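Local coordinates for protein endoglucanase A (Clostridium longisporum, PDB 6Q1I) that hydrolyses internal beta-1,4-glucosidic linkages in barley beta-glucan, lichenan and carboxymethylcellulose, and also cleaves xylan, through its family 5 catalytic domain, at residues 251-255 / 298-302. Residues are numbered along the deposited sequence; the frame is centred on the assembly and turned at random.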
# COMPACT_ATOMS: atom_id res chain seq x y z
N ASN A 251 20.51 6.80 12.71
CA ASN A 251 20.59 5.34 12.68
C ASN A 251 20.28 4.66 14.01
O ASN A 251 20.46 3.44 14.12
CB ASN A 251 21.94 4.85 12.12
CG ASN A 251 23.10 5.20 13.02
OD1 ASN A 251 22.93 5.77 14.09
ND2 ASN A 251 24.31 4.85 12.58
N THR A 252 19.78 5.40 14.99
CA THR A 252 19.35 4.83 16.26
C THR A 252 17.91 5.25 16.54
O THR A 252 17.46 6.31 16.09
CB THR A 252 20.25 5.30 17.41
OG1 THR A 252 20.27 6.72 17.45
CG2 THR A 252 21.68 4.78 17.23
N TRP A 253 17.20 4.41 17.28
CA TRP A 253 15.81 4.66 17.64
C TRP A 253 15.50 3.96 18.96
O TRP A 253 15.95 2.83 19.18
CB TRP A 253 14.85 4.14 16.57
CG TRP A 253 13.45 4.64 16.77
CD1 TRP A 253 12.90 5.75 16.22
CD2 TRP A 253 12.43 4.07 17.62
NE1 TRP A 253 11.61 5.92 16.65
CE2 TRP A 253 11.30 4.90 17.51
CE3 TRP A 253 12.37 2.95 18.45
CZ2 TRP A 253 10.12 4.64 18.20
CZ3 TRP A 253 11.20 2.69 19.13
CH2 TRP A 253 10.09 3.54 19.01
N GLY A 254 14.72 4.63 19.81
CA GLY A 254 14.23 3.99 21.02
C GLY A 254 14.12 4.85 22.27
O GLY A 254 13.79 4.32 23.33
N SER A 255 14.37 6.15 22.18
CA SER A 255 14.27 7.02 23.34
C SER A 255 12.81 7.28 23.71
O SER A 255 11.88 6.98 22.95
CB SER A 255 14.93 8.36 23.06
OG SER A 255 14.19 9.10 22.10
N GLU A 298 13.64 -2.54 17.40
CA GLU A 298 12.92 -1.80 18.43
C GLU A 298 11.79 -0.97 17.82
O GLU A 298 10.67 -0.98 18.32
CB GLU A 298 13.89 -0.89 19.19
CG GLU A 298 14.75 -1.60 20.21
CD GLU A 298 15.39 -0.65 21.20
OE1 GLU A 298 16.59 -0.82 21.52
OE2 GLU A 298 14.69 0.27 21.67
N LEU A 299 12.09 -0.25 16.74
CA LEU A 299 11.06 0.54 16.08
C LEU A 299 9.94 -0.35 15.54
O LEU A 299 8.76 -0.04 15.73
CB LEU A 299 11.68 1.35 14.95
CG LEU A 299 10.69 2.07 14.03
CD1 LEU A 299 9.85 3.08 14.81
CD2 LEU A 299 11.43 2.77 12.90
N ALA A 300 10.29 -1.46 14.90
CA ALA A 300 9.29 -2.35 14.33
C ALA A 300 8.30 -2.82 15.40
O ALA A 300 7.08 -2.79 15.19
CB ALA A 300 9.97 -3.55 13.67
N GLU A 301 8.81 -3.28 16.55
CA GLU A 301 7.91 -3.78 17.58
C GLU A 301 7.05 -2.65 18.13
O GLU A 301 5.83 -2.81 18.29
CB GLU A 301 8.67 -4.44 18.73
CG GLU A 301 7.68 -4.98 19.76
CD GLU A 301 8.31 -5.58 21.00
OE1 GLU A 301 9.55 -5.72 21.04
OE2 GLU A 301 7.55 -5.93 21.92
N TYR A 302 7.66 -1.51 18.44
CA TYR A 302 6.90 -0.43 19.05
C TYR A 302 5.84 0.09 18.09
O TYR A 302 4.69 0.33 18.49
CB TYR A 302 7.83 0.70 19.47
CG TYR A 302 7.12 1.67 20.39
CD1 TYR A 302 7.15 1.49 21.76
CD2 TYR A 302 6.39 2.74 19.89
CE1 TYR A 302 6.50 2.34 22.61
CE2 TYR A 302 5.73 3.61 20.74
CZ TYR A 302 5.78 3.39 22.09
OH TYR A 302 5.14 4.23 22.97
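Tyr302, whose ring leans against the indole of Trp253, sends its hydroxyl OH past the contact to a hydrogen bond with Asp263 of helix 256-275. Within helix 293-309 its backbone N donates to Glu298 O at 3.1 Å, the ordinary helical bond. Trp253 brings the loop up to that helix: with CG anti to the backbone N (chi1 -168°), the indole reaches over to Leu299. Methyl CD1 of Leu299 sits over one face of the indole, 3.8 Å from the centroid of the five-membered ring, a CH-pi contact whose closest ring atom is Trp253 CE2 at 3.6 Å. Farther along the ring, Trp253 CE3 packs 3.6 Å from Leu299 CA, so the six-membered ring lies against the helix backbone itself. At the far end, CH2 of Trp253 meets CB of Tyr302 at 3.7 Å; the two aromatic planes are inclined at 51°, an oblique pairing.

In the eight-stranded (beta/alpha) barrel of glycoside hydrolase family 5, the loop leads into helix 256-275, which precedes strand 280-285, while helix 293-309 follows that strand. The tryptophan thus packs in the outer helical layer, away from the probable catalytic positions, where it also touches Asp258 and Lys259, and meets the ring of Phe241. Ser255 is the N-cap of helix 256-275, its OG bonded to Asp258 N, and the carboxylate of Asp258 in turn takes the N-H of Gly254. In one of its two modelled conformers, the exposed Glu298 reaches toward this glycine with its chain extended.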